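Local coordinates for protein UDP-galactopyranose mutase (Deinococcus radiodurans, PDB 3HDQ) that binds FAD together with UDP-galactopyranose and probably interconverts the pyranose and furanose ring forms of this sugar nucleotide, at residues L171-K174 / F175-Y179; V359-G363 / R364-Y368; R369-N372 / M373-V377. All coordinates share one frame; numbering follows the deposited sequence.

Contact 1. Residues L171-K174 / F175-Y179; sequences LYNK and FFRGY. With GDU (galactose-uridine-5'-diphosphate), chain K.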
loop_
_atom_site.group_PDB
_atom_site.type_symbol
_atom_site.label_atom_id
_atom_site.label_comp_id
_atom_site.label_asym_id
_atom_site.label_seq_id
_atom_site.Cartn_x
_atom_site.Cartn_y
_atom_site.Cartn_z
ATOM N N LEU A 171 1.671 -5.575 -44.836
ATOM C CA LEU A 171 1.141 -5.789 -43.498
ATOM C C LEU A 171 2.230 -5.553 -42.460
ATOM O O LEU A 171 1.972 -5.025 -41.374
ATOM C CB LEU A 171 0.544 -7.192 -43.386
ATOM C CG LEU A 171 -0.777 -7.317 -44.149
ATOM C CD1 LEU A 171 -1.252 -8.767 -44.152
ATOM C CD2 LEU A 171 -1.833 -6.369 -43.539
ATOM N N TYR A 172 3.453 -5.928 -42.824
ATOM C CA TYR A 172 4.630 -5.658 -42.016
ATOM C C TYR A 172 4.843 -4.161 -41.818
ATOM O O TYR A 172 5.116 -3.710 -40.707
ATOM C CB TYR A 172 5.869 -6.291 -42.667
ATOM C CG TYR A 172 7.189 -5.817 -42.098
ATOM C CD1 TYR A 172 7.693 -6.362 -40.927
ATOM C CD2 TYR A 172 7.937 -4.836 -42.743
ATOM C CE1 TYR A 172 8.907 -5.940 -40.402
ATOM C CE2 TYR A 172 9.151 -4.410 -42.228
ATOM C CZ TYR A 172 9.627 -4.967 -41.054
ATOM O OH TYR A 172 10.825 -4.561 -40.525
ATOM N N ASN A 173 4.734 -3.385 -42.892
ATOM C CA ASN A 173 4.945 -1.943 -42.778
ATOM C C ASN A 173 3.829 -1.278 -41.980
ATOM O O ASN A 173 4.046 -0.256 -41.321
ATOM C CB ASN A 173 5.037 -1.271 -44.150
ATOM C CG ASN A 173 6.281 -1.679 -44.936
ATOM O OD1 ASN A 173 7.286 -2.119 -44.377
ATOM N ND2 ASN A 173 6.209 -1.523 -46.247
ATOM N N LYS A 174 2.636 -1.865 -42.038
ATOM C CA LYS A 174 1.466 -1.249 -41.425
ATOM C C LYS A 174 1.291 -1.527 -39.933
ATOM O O LYS A 174 0.813 -0.662 -39.203
ATOM C CB LYS A 174 0.197 -1.594 -42.214
ATOM C CG LYS A 174 -0.149 -0.504 -43.202
ATOM C CD LYS A 174 -1.025 -0.965 -44.342
ATOM C CE LYS A 174 -1.204 0.193 -45.335
ATOM N NZ LYS A 174 -1.354 -0.284 -46.743
ATOM N N PHE A 175 1.696 -2.717 -39.489
ATOM C CA PHE A 175 1.491 -3.130 -38.101
ATOM C C PHE A 175 2.787 -3.277 -37.278
ATOM O O PHE A 175 2.777 -3.047 -36.070
ATOM C CB PHE A 175 0.680 -4.437 -38.044
ATOM C CG PHE A 175 -0.755 -4.281 -38.484
ATOM C CD1 PHE A 175 -1.094 -4.328 -39.826
ATOM C CD2 PHE A 175 -1.764 -4.085 -37.550
ATOM C CE1 PHE A 175 -2.408 -4.172 -40.228
ATOM C CE2 PHE A 175 -3.081 -3.928 -37.952
ATOM C CZ PHE A 175 -3.402 -3.967 -39.289
ATOM N N PHE A 176 3.892 -3.662 -37.922
ATOM C CA PHE A 176 5.115 -4.000 -37.185
ATOM C C PHE A 176 6.297 -3.035 -37.290
ATOM O O PHE A 176 6.888 -2.677 -36.266
ATOM C CB PHE A 176 5.573 -5.419 -37.515
ATOM C CG PHE A 176 4.702 -6.469 -36.917
ATOM C CD1 PHE A 176 4.964 -6.957 -35.652
ATOM C CD2 PHE A 176 3.599 -6.938 -37.605
ATOM C CE1 PHE A 176 4.154 -7.915 -35.098
ATOM C CE2 PHE A 176 2.780 -7.894 -37.052
ATOM C CZ PHE A 176 3.055 -8.382 -35.800
ATOM N N ARG A 177 6.650 -2.627 -38.507
ATOM C CA ARG A 177 7.845 -1.812 -38.691
ATOM C C ARG A 177 7.833 -0.554 -37.833
ATOM O O ARG A 177 8.747 -0.337 -37.034
ATOM C CB ARG A 177 8.065 -1.440 -40.155
ATOM C CG ARG A 177 9.419 -0.761 -40.387
ATOM C CD ARG A 177 9.665 -0.426 -41.844
ATOM N NE ARG A 177 8.578 0.374 -42.400
ATOM C CZ ARG A 177 8.704 1.171 -43.458
ATOM N NH1 ARG A 177 9.880 1.283 -44.072
ATOM N NH2 ARG A 177 7.661 1.866 -43.896
ATOM N N GLY A 178 6.807 0.273 -38.003
ATOM C CA GLY A 178 6.707 1.521 -37.259
ATOM C C GLY A 178 6.664 1.342 -35.740
ATOM O O GLY A 178 7.307 2.089 -35.002
ATOM N N TYR A 179 5.901 0.355 -35.275
ATOM C CA TYR A 179 5.750 0.117 -33.839
ATOM C C TYR A 179 7.096 -0.262 -33.230
ATOM O O TYR A 179 7.532 0.316 -32.219
ATOM C CB TYR A 179 4.736 -1.002 -33.581
ATOM C CG TYR A 179 4.389 -1.176 -32.122
ATOM C CD1 TYR A 179 3.202 -0.665 -31.612
ATOM C CD2 TYR A 179 5.255 -1.835 -31.245
ATOM C CE1 TYR A 179 2.875 -0.807 -30.276
ATOM C CE2 TYR A 179 4.940 -1.980 -29.904
ATOM C CZ TYR A 179 3.742 -1.468 -29.428
ATOM O OH TYR A 179 3.401 -1.604 -28.110
HETATM N N1 GDU K . 4.593 -5.410 -32.094
HETATM C C2 GDU K . 4.230 -4.623 -32.996
HETATM N N3 GDU K . 3.174 -4.006 -33.314
HETATM C C4 GDU K . 2.157 -4.231 -32.464
HETATM C C5 GDU K . 2.399 -5.143 -31.320
HETATM C C6 GDU K . 3.622 -5.693 -31.179
HETATM O O2 GDU K . 5.288 -4.335 -33.899
HETATM O O4 GDU K . 1.069 -3.679 -32.613
HETATM C C1D GDU K . 5.919 -5.946 -31.970
HETATM C C2D GDU K . 7.009 -5.065 -31.314
HETATM O O2D GDU K . 8.318 -5.389 -31.766
HETATM C C3D GDU K . 6.801 -5.409 -29.853
HETATM C C4D GDU K . 6.694 -6.927 -29.982
HETATM O O4D GDU K . 5.981 -7.162 -31.201
HETATM O O3D GDU K . 7.902 -4.976 -29.059
HETATM C C5D GDU K . 6.233 -7.679 -28.743
HETATM O O5D GDU K . 4.894 -7.197 -28.522
HETATM P PA GDU K . 4.254 -7.089 -27.064
HETATM O O1A GDU K . 2.789 -6.873 -27.224
HETATM O O2A GDU K . 4.481 -8.368 -26.373
HETATM O O3A GDU K . 4.831 -5.823 -26.297
HETATM P PB GDU K . 4.911 -5.742 -24.719
HETATM O O1B GDU K . 5.539 -4.412 -24.529
HETATM O O2B GDU K . 5.776 -6.734 -24.035
HETATM O O3B GDU K . 3.474 -5.669 -24.003
HETATM C "C1'" GDU K . 3.029 -5.894 -22.651
HETATM C "C2'" GDU K . 2.788 -7.404 -22.447
HETATM C "C3'" GDU K . 1.933 -7.863 -23.651
HETATM C "C4'" GDU K . 0.522 -7.217 -23.503
HETATM C "C5'" GDU K . 0.697 -5.682 -23.329
HETATM C "C6'" GDU K . -0.604 -4.955 -22.885
HETATM O "O2'" GDU K . 4.025 -8.126 -22.303
HETATM O "O3'" GDU K . 1.887 -9.308 -23.672
HETATM O "O4'" GDU K . -0.121 -7.810 -22.355
HETATM O "O5'" GDU K . 1.778 -5.181 -22.493
HETATM O "O6'" GDU K . -1.298 -4.329 -23.991
HETATM O O HOH W 1 4.064 0.177 -38.413
#
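Tyr-172 and Phe-176, one turn apart on helix 159-184, meet where the helix widens into a pi-type turn beside the uracil of UDP-galactopyranose. The first shell belongs to the ligand: uracil N3 donates to Phe-175 O at 2.9 Å, and its ring lies over one face of Tyr-179, with C4 offset toward the rim. Phe-176 comes obliquely from another direction, bringing CD1 to 3.2 Å from the uracil O2. Tyr-209, Arg-198 and Thr-180 are among the other residues that hold the nucleotide.

Behind this shell lies the widened backbone. Tyr-172 O is gripped twice, by Phe-176 N at 3.0 Å and, more straightly (N-H...O 169°), by Arg-177 N. Phe-175 O lies 4.7 Å from Tyr-179 N, too far for the usual i to i+4 bond, consistent with the widening of the helix here. A water also sits in the widened turn, accepting a weak bond from Gly-178 N and donating to Asn-173 O.

Side chains pack on both sides of the widened turn. With CG anti to its backbone N (chi1 167°), the Tyr-172 ring offers a face to Arg-177, whose CB makes an off-centre CH-pi contact 4.2 Å from the ring centroid. A bend at chi3 (54°) then folds the guanidinium back, so that Asn-173 OD1 sits above one of its faces, 3.4 Å from NE, too poorly angled to bond. On another side, Leu-171 runs alongside Phe-175, CD2 being 4.0 Å from CE1, against helix 126-133.

A regular helix spends its carbonyls on itself; here the widening probably frees the Phe-175 oxygen to accept from the uracil imide N-H, so base recognition at this point rests on backbone chemistry.

Contact 2. Residues V359-G363 / R364-Y368; sequences VTFVG and RLATY. With FAD (flavin-adenine dinucleotide), chain L.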
loop_
_atom_site.group_PDB
_atom_site.type_symbol
_atom_site.label_atom_id
_atom_site.label_comp_id
_atom_site.label_asym_id
_atom_site.label_seq_id
_atom_site.Cartn_x
_atom_site.Cartn_y
_atom_site.Cartn_z
ATOM N N VAL A 359 25.640 -16.547 -5.067
ATOM C CA VAL A 359 24.616 -15.709 -5.661
ATOM C C VAL A 359 23.893 -16.469 -6.759
ATOM O O VAL A 359 24.526 -17.061 -7.633
ATOM C CB VAL A 359 25.210 -14.415 -6.248
ATOM C CG1 VAL A 359 24.106 -13.498 -6.747
ATOM C CG2 VAL A 359 26.029 -13.698 -5.200
ATOM N N THR A 360 22.565 -16.477 -6.707
ATOM C CA THR A 360 21.807 -16.970 -7.852
ATOM C C THR A 360 20.932 -15.896 -8.504
ATOM O O THR A 360 20.276 -15.097 -7.834
ATOM C CB THR A 360 21.077 -18.336 -7.603
ATOM O OG1 THR A 360 19.726 -18.267 -8.068
ATOM C CG2 THR A 360 21.091 -18.731 -6.164
ATOM N N PHE A 361 20.977 -15.875 -9.831
ATOM C CA PHE A 361 20.340 -14.844 -10.627
ATOM C C PHE A 361 19.023 -15.371 -11.193
ATOM O O PHE A 361 18.972 -16.478 -11.731
ATOM C CB PHE A 361 21.292 -14.392 -11.748
ATOM C CG PHE A 361 22.557 -13.747 -11.245
ATOM C CD1 PHE A 361 23.528 -14.501 -10.601
ATOM C CD2 PHE A 361 22.765 -12.384 -11.401
ATOM C CE1 PHE A 361 24.668 -13.916 -10.123
ATOM C CE2 PHE A 361 23.917 -11.789 -10.924
ATOM C CZ PHE A 361 24.875 -12.561 -10.288
ATOM N N VAL A 362 17.960 -14.582 -11.046
ATOM C CA VAL A 362 16.618 -15.003 -11.454
ATOM C C VAL A 362 15.816 -13.808 -11.917
ATOM O O VAL A 362 15.925 -12.734 -11.333
ATOM C CB VAL A 362 15.817 -15.630 -10.284
ATOM C CG1 VAL A 362 14.574 -16.336 -10.818
ATOM C CG2 VAL A 362 16.680 -16.584 -9.477
ATOM N N GLY A 363 15.007 -13.998 -12.961
ATOM C CA GLY A 363 14.040 -12.994 -13.370
ATOM C C GLY A 363 14.366 -12.317 -14.685
ATOM O O GLY A 363 15.442 -12.530 -15.253
ATOM N N ARG A 364 13.440 -11.489 -15.165
ATOM C CA ARG A 364 13.608 -10.840 -16.460
ATOM C C ARG A 364 14.936 -10.078 -16.581
ATOM O O ARG A 364 15.652 -10.237 -17.570
ATOM C CB ARG A 364 12.429 -9.910 -16.792
ATOM C CG ARG A 364 12.668 -9.082 -18.041
ATOM C CD ARG A 364 11.609 -7.989 -18.297
ATOM N NE ARG A 364 10.418 -8.521 -18.941
ATOM C CZ ARG A 364 9.640 -7.844 -19.781
ATOM N NH1 ARG A 364 9.910 -6.590 -20.096
ATOM N NH2 ARG A 364 8.571 -8.429 -20.295
ATOM N N LEU A 365 15.257 -9.255 -15.586
ATOM C CA LEU A 365 16.432 -8.373 -15.657
ATOM C C LEU A 365 17.747 -9.100 -15.398
ATOM O O LEU A 365 18.750 -8.856 -16.068
ATOM C CB LEU A 365 16.308 -7.237 -14.648
ATOM C CG LEU A 365 15.036 -6.412 -14.827
ATOM C CD1 LEU A 365 15.004 -5.285 -13.812
ATOM C CD2 LEU A 365 14.992 -5.889 -16.256
ATOM N N ALA A 366 17.721 -9.986 -14.414
ATOM C CA ALA A 366 18.906 -10.663 -13.940
ATOM C C ALA A 366 19.412 -11.742 -14.905
ATOM O O ALA A 366 20.614 -12.047 -14.937
ATOM C CB ALA A 366 18.624 -11.253 -12.554
ATOM N N THR A 367 18.501 -12.324 -15.684
ATOM C CA THR A 367 18.887 -13.345 -16.652
ATOM C C THR A 367 18.671 -12.864 -18.080
ATOM O O THR A 367 18.792 -13.640 -19.027
ATOM C CB THR A 367 18.170 -14.704 -16.424
ATOM O OG1 THR A 367 16.760 -14.588 -16.699
ATOM C CG2 THR A 367 18.371 -15.173 -15.002
ATOM N N TYR A 368 18.353 -11.582 -18.227
ATOM C CA TYR A 368 18.248 -10.953 -19.546
ATOM C C TYR A 368 17.313 -11.736 -20.475
ATOM O O TYR A 368 17.658 -12.056 -21.616
ATOM C CB TYR A 368 19.639 -10.795 -20.174
ATOM C CG TYR A 368 19.761 -9.635 -21.150
ATOM C CD1 TYR A 368 19.621 -8.326 -20.715
ATOM C CD2 TYR A 368 20.041 -9.855 -22.493
ATOM C CE1 TYR A 368 19.738 -7.268 -21.580
ATOM C CE2 TYR A 368 20.161 -8.795 -23.379
ATOM C CZ TYR A 368 20.008 -7.502 -22.912
ATOM O OH TYR A 368 20.119 -6.434 -23.772
HETATM P PA FAD L . 10.921 -6.842 -11.710
HETATM O O1A FAD L . 9.538 -6.569 -11.609
HETATM O O2A FAD L . 11.521 -5.893 -12.554
HETATM O O5B FAD L . 11.493 -6.726 -10.277
HETATM C C5B FAD L . 12.833 -6.672 -9.966
HETATM C C4B FAD L . 12.971 -5.783 -8.773
HETATM O O4B FAD L . 14.298 -5.696 -8.397
HETATM C C3B FAD L . 12.549 -4.383 -9.145
HETATM O O3B FAD L . 11.435 -3.949 -8.441
HETATM C C2B FAD L . 13.733 -3.539 -8.807
HETATM O O2B FAD L . 13.314 -2.391 -8.176
HETATM C C1B FAD L . 14.539 -4.431 -7.910
HETATM N N9A FAD L . 15.949 -4.054 -7.907
HETATM C C8A FAD L . 16.786 -3.930 -8.944
HETATM N N7A FAD L . 17.969 -3.561 -8.520
HETATM C C5A FAD L . 17.919 -3.439 -7.203
HETATM C C6A FAD L . 18.840 -3.083 -6.244
HETATM N N6A FAD L . 20.085 -2.942 -6.547
HETATM N N1A FAD L . 18.491 -3.042 -4.942
HETATM C C2A FAD L . 17.227 -3.335 -4.576
HETATM N N3A FAD L . 16.324 -3.684 -5.516
HETATM C C4A FAD L . 16.650 -3.727 -6.806
HETATM N N1 FAD L . 3.868 -9.559 -18.255
HETATM C C2 FAD L . 2.762 -10.278 -18.477
HETATM O O2 FAD L . 2.717 -11.444 -18.225
HETATM N N3 FAD L . 1.694 -9.654 -18.984
HETATM C C4 FAD L . 1.735 -8.329 -19.260
HETATM O O4 FAD L . 0.797 -7.763 -19.709
HETATM C C4X FAD L . 2.865 -7.631 -19.041
HETATM N N5 FAD L . 2.899 -6.315 -19.336
HETATM C C5X FAD L . 4.029 -5.615 -19.113
HETATM C C6 FAD L . 4.049 -4.273 -19.404
HETATM C C7 FAD L . 5.187 -3.551 -19.180
HETATM C C7M FAD L . 5.228 -2.113 -19.494
HETATM C C8 FAD L . 6.293 -4.157 -18.656
HETATM C C8M FAD L . 7.504 -3.331 -18.442
HETATM C C9 FAD L . 6.267 -5.504 -18.357
HETATM C C9A FAD L . 5.136 -6.247 -18.589
HETATM N N10 FAD L . 5.088 -7.578 -18.291
HETATM C C10 FAD L . 3.946 -8.255 -18.531
HETATM C "C1'" FAD L . 6.289 -8.322 -17.837
HETATM C "C2'" FAD L . 6.463 -8.329 -16.336
HETATM O "O2'" FAD L . 6.633 -7.008 -15.964
HETATM C "C3'" FAD L . 7.687 -9.113 -15.875
HETATM O "O3'" FAD L . 7.644 -10.446 -16.135
HETATM C "C4'" FAD L . 7.724 -9.193 -14.393
HETATM O "O4'" FAD L . 7.083 -8.033 -13.959
HETATM C "C5'" FAD L . 9.161 -9.287 -13.971
HETATM O "O5'" FAD L . 9.374 -9.794 -12.706
HETATM P P FAD L . 10.792 -9.680 -12.089
HETATM O O1P FAD L . 10.732 -10.028 -10.724
HETATM O O2P FAD L . 11.615 -10.603 -12.774
HETATM O O3P FAD L . 11.309 -8.226 -12.320
#
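Gly-363, at phi 110° and psi 173°, turns the chain away from the last strand of a Rossmann-type parallel sheet into a single helical turn that Thr-367 closes by donating N to Gly-363 O at 3.1 Å. Its backbone angles would jam a CB against the preceding carbonyl, and the cofactor pyrophosphate oxygen O2P, also close by, would clash with one too.

The carbonyl of Gly-363 is held a second time. Thr-367 places OG1 between its own backbone N and carbonyl carbon (chi1 68°), from where the hydroxyl donates to the same oxygen at 2.8 Å, on the opposite face of the carbonyl plane from the amide. Gln-379 of helix 373-388 braces both partners, its NE2 bonding to OG1 and its OE1 receiving Gly-363 N. Were a valine to replace Thr-367, Gly-363 O would probably keep just its amide bond and Gln-379 NE2 would lose an acceptor.

Methyl groups fill the inside of the turn: Ala-366 CB lies 3.3 Å from Val-362 O and against Phe-361 CB, while Thr-367 CG2 approaches Phe-361 O.

At the mouth of the turn Arg-364 N donates to FAD O2P at 3.1 Å. Its guanidinium, anchored by Tyr-334 O and Tyr-371 O, turns one face to the ribityl chain, NH2 lying 3.4 Å from FAD C1'.

Contact 3. Residues R369-N372 / M373-V377; sequences RYYN and MDQVV. With FAD (flavin-adenine dinucleotide), chain L.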
loop_
_atom_site.group_PDB
_atom_site.type_symbol
_atom_site.label_atom_id
_atom_site.label_comp_id
_atom_site.label_asym_id
_atom_site.label_seq_id
_atom_site.Cartn_x
_atom_site.Cartn_y
_atom_site.Cartn_z
ATOM N N ARG A 369 16.127 -12.044 -19.969
ATOM C CA ARG A 369 15.145 -12.798 -20.727
ATOM C C ARG A 369 13.840 -12.013 -20.857
ATOM O O ARG A 369 13.344 -11.466 -19.877
ATOM C CB ARG A 369 14.927 -14.165 -20.077
ATOM C CG ARG A 369 16.151 -15.068 -20.225
ATOM C CD ARG A 369 15.922 -16.433 -19.629
ATOM N NE ARG A 369 17.156 -17.195 -19.472
ATOM C CZ ARG A 369 17.214 -18.383 -18.877
ATOM N NH1 ARG A 369 16.108 -18.930 -18.388
ATOM N NH2 ARG A 369 18.369 -19.021 -18.761
ATOM N N TYR A 370 13.313 -11.935 -22.079
ATOM C CA TYR A 370 12.073 -11.193 -22.350
ATOM C C TYR A 370 10.868 -12.019 -21.868
ATOM O O TYR A 370 10.098 -12.540 -22.674
ATOM C CB TYR A 370 11.973 -10.863 -23.858
ATOM C CG TYR A 370 10.944 -9.812 -24.291
ATOM C CD1 TYR A 370 9.900 -9.425 -23.455
ATOM C CD2 TYR A 370 11.000 -9.246 -25.561
ATOM C CE1 TYR A 370 8.952 -8.481 -23.864
ATOM C CE2 TYR A 370 10.055 -8.302 -25.982
ATOM C CZ TYR A 370 9.035 -7.926 -25.128
ATOM O OH TYR A 370 8.098 -6.993 -25.527
ATOM N N TYR A 371 10.716 -12.123 -20.546
ATOM C CA TYR A 371 9.734 -13.023 -19.931
ATOM C C TYR A 371 8.442 -12.328 -19.501
ATOM O O TYR A 371 8.466 -11.198 -18.998
ATOM C CB TYR A 371 10.336 -13.709 -18.698
ATOM C CG TYR A 371 11.090 -14.994 -18.973
ATOM C CD1 TYR A 371 11.093 -15.557 -20.235
ATOM C CD2 TYR A 371 11.774 -15.661 -17.956
ATOM C CE1 TYR A 371 11.767 -16.732 -20.489
ATOM C CE2 TYR A 371 12.450 -16.846 -18.201
ATOM C CZ TYR A 371 12.438 -17.376 -19.477
ATOM O OH TYR A 371 13.100 -18.553 -19.765
ATOM N N ASN A 372 7.319 -13.015 -19.683
ATOM C CA ASN A 372 6.050 -12.552 -19.121
ATOM C C ASN A 372 5.984 -12.945 -17.645
ATOM O O ASN A 372 6.840 -13.686 -17.157
ATOM C CB ASN A 372 4.850 -13.137 -19.885
ATOM C CG ASN A 372 4.885 -12.813 -21.369
ATOM O OD1 ASN A 372 5.179 -11.683 -21.763
ATOM N ND2 ASN A 372 4.586 -13.807 -22.203
ATOM N N MET A 373 4.961 -12.478 -16.937
ATOM C CA MET A 373 4.855 -12.771 -15.514
ATOM C C MET A 373 4.866 -14.275 -15.230
ATOM O O MET A 373 5.627 -14.751 -14.379
ATOM C CB MET A 373 3.615 -12.104 -14.901
ATOM C CG MET A 373 3.674 -10.589 -14.870
ATOM S SD MET A 373 2.175 -9.833 -14.174
ATOM C CE MET A 373 1.038 -9.972 -15.563
ATOM N N ASP A 374 4.020 -15.024 -15.927
ATOM C CA ASP A 374 3.917 -16.450 -15.650
ATOM C C ASP A 374 5.260 -17.165 -15.827
ATOM O O ASP A 374 5.598 -18.039 -15.035
ATOM C CB ASP A 374 2.824 -17.110 -16.495
ATOM C CG ASP A 374 3.198 -17.216 -17.959
ATOM O OD1 ASP A 374 3.026 -18.302 -18.543
ATOM O OD2 ASP A 374 3.657 -16.209 -18.530
ATOM N N GLN A 375 6.015 -16.787 -16.860
ATOM C CA GLN A 375 7.326 -17.392 -17.131
ATOM C C GLN A 375 8.318 -17.077 -16.030
ATOM O O GLN A 375 9.135 -17.921 -15.668
ATOM C CB GLN A 375 7.897 -16.897 -18.466
ATOM C CG GLN A 375 7.080 -17.299 -19.681
ATOM C CD GLN A 375 7.581 -16.639 -20.950
ATOM O OE1 GLN A 375 7.488 -15.418 -21.116
ATOM N NE2 GLN A 375 8.116 -17.444 -21.856
ATOM N N VAL A 376 8.263 -15.859 -15.496
ATOM C CA VAL A 376 9.111 -15.549 -14.350
ATOM C C VAL A 376 8.715 -16.393 -13.136
ATOM O O VAL A 376 9.584 -16.944 -12.466
ATOM C CB VAL A 376 9.162 -14.048 -14.006
ATOM C CG1 VAL A 376 9.887 -13.829 -12.675
ATOM C CG2 VAL A 376 9.878 -13.289 -15.126
ATOM N N VAL A 377 7.416 -16.522 -12.864
ATOM C CA VAL A 377 6.986 -17.394 -11.776
ATOM C C VAL A 377 7.539 -18.820 -11.977
ATOM O O VAL A 377 8.105 -19.415 -11.060
ATOM C CB VAL A 377 5.450 -17.421 -11.600
ATOM C CG1 VAL A 377 5.058 -18.473 -10.587
ATOM C CG2 VAL A 377 4.923 -16.052 -11.156
HETATM P PA FAD L . 10.921 -6.842 -11.710
HETATM O O1A FAD L . 9.538 -6.569 -11.609
HETATM O O2A FAD L . 11.521 -5.893 -12.554
HETATM O O5B FAD L . 11.493 -6.726 -10.277
HETATM C C5B FAD L . 12.833 -6.672 -9.966
HETATM C C4B FAD L . 12.971 -5.783 -8.773
HETATM O O4B FAD L . 14.298 -5.696 -8.397
HETATM C C3B FAD L . 12.549 -4.383 -9.145
HETATM O O3B FAD L . 11.435 -3.949 -8.441
HETATM C C2B FAD L . 13.733 -3.539 -8.807
HETATM O O2B FAD L . 13.314 -2.391 -8.176
HETATM C C1B FAD L . 14.539 -4.431 -7.910
HETATM N N9A FAD L . 15.949 -4.054 -7.907
HETATM C C8A FAD L . 16.786 -3.930 -8.944
HETATM N N7A FAD L . 17.969 -3.561 -8.520
HETATM C C5A FAD L . 17.919 -3.439 -7.203
HETATM C C6A FAD L . 18.840 -3.083 -6.244
HETATM N N6A FAD L . 20.085 -2.942 -6.547
HETATM N N1A FAD L . 18.491 -3.042 -4.942
HETATM C C2A FAD L . 17.227 -3.335 -4.576
HETATM N N3A FAD L . 16.324 -3.684 -5.516
HETATM C C4A FAD L . 16.650 -3.727 -6.806
HETATM N N1 FAD L . 3.868 -9.559 -18.255
HETATM C C2 FAD L . 2.762 -10.278 -18.477
HETATM O O2 FAD L . 2.717 -11.444 -18.225
HETATM N N3 FAD L . 1.694 -9.654 -18.984
HETATM C C4 FAD L . 1.735 -8.329 -19.260
HETATM O O4 FAD L . 0.797 -7.763 -19.709
HETATM C C4X FAD L . 2.865 -7.631 -19.041
HETATM N N5 FAD L . 2.899 -6.315 -19.336
HETATM C C5X FAD L . 4.029 -5.615 -19.113
HETATM C C6 FAD L . 4.049 -4.273 -19.404
HETATM C C7 FAD L . 5.187 -3.551 -19.180
HETATM C C7M FAD L . 5.228 -2.113 -19.494
HETATM C C8 FAD L . 6.293 -4.157 -18.656
HETATM C C8M FAD L . 7.504 -3.331 -18.442
HETATM C C9 FAD L . 6.267 -5.504 -18.357
HETATM C C9A FAD L . 5.136 -6.247 -18.589
HETATM N N10 FAD L . 5.088 -7.578 -18.291
HETATM C C10 FAD L . 3.946 -8.255 -18.531
HETATM C "C1'" FAD L . 6.289 -8.322 -17.837
HETATM C "C2'" FAD L . 6.463 -8.329 -16.336
HETATM O "O2'" FAD L . 6.633 -7.008 -15.964
HETATM C "C3'" FAD L . 7.687 -9.113 -15.875
HETATM O "O3'" FAD L . 7.644 -10.446 -16.135
HETATM C "C4'" FAD L . 7.724 -9.193 -14.393
HETATM O "O4'" FAD L . 7.083 -8.033 -13.959
HETATM C "C5'" FAD L . 9.161 -9.287 -13.971
HETATM O "O5'" FAD L . 9.374 -9.794 -12.706
HETATM P P FAD L . 10.792 -9.680 -12.089
HETATM O O1P FAD L . 10.732 -10.028 -10.724
HETATM O O2P FAD L . 11.615 -10.603 -12.774
HETATM O O3P FAD L . 11.309 -8.226 -12.320
HETATM O O HOH W 2 7.737 -14.445 -23.424
HETATM O O HOH W 3 3.505 -16.581 -21.437
#
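Tyr-371 and Gln-375 cross at about a right angle where the loop enters helix 373-388, with Asn-372 at its N-cap. The Asn-372 amide donates to Gln-375 OE1 at 2.8 Å in an almost straight bond (176°). This is one half of a capping box; the reciprocal bond is absent, and Asn-372 OD1 bonds Arg-198 instead.

The aromatic ring of Tyr-371 is clasped from two sides. Arg-369 CB lies over the centre of one face, and Gln-375 CB makes a CH-pi contact with the other, 4.0 Å from the centroid. Beyond CB the glutamine runs on to bring its amide beside CD1, tilted 44° to the ring. Val-376 CG2 comes in at the edge, 3.6 Å from Tyr-371 CB. A water joins Gln-375 OE1 to Tyr-370 O, so the same oxygen ties down two points of the loop, and a second water links Asn-372 ND2 to Asp-374 OD2.

The helix start faces the flavin. Met-373 N donates to FAD O2 at 2.8 Å and more weakly to N1, and Tyr-371 O accepts from the ribityl O3'. The positive end of the helix dipole at this N1-C2=O2 edge would be expected to stabilise negative charge on a reduced flavin. Met-373 itself carries CG anti to its carbonyl carbon (chi1 -67°) and bends back at its end, placing CE 3.4 Å from FAD C2.

Overall arrangement
The three contacts follow the two bound ligands in turn, contact 1 at the uracil end of UDP-galactopyranose, contact 3 at the flavin and contact 2 at the FAD pyrophosphate. Contacts 2 and 3 are adjoining parts of the chain, their centres about 11 Å apart, and Arg-364 O probably bonds Arg-369 N at 3.0 Å where they join. Contact 1 is separate: its centre lies about 25 Å from that of contact 3 and about 32 Å from that of contact 2. The substrate spans the gap, since Tyr-370 of contact 3 bonds its diphosphate through OH, while the galactose extends toward the flavin.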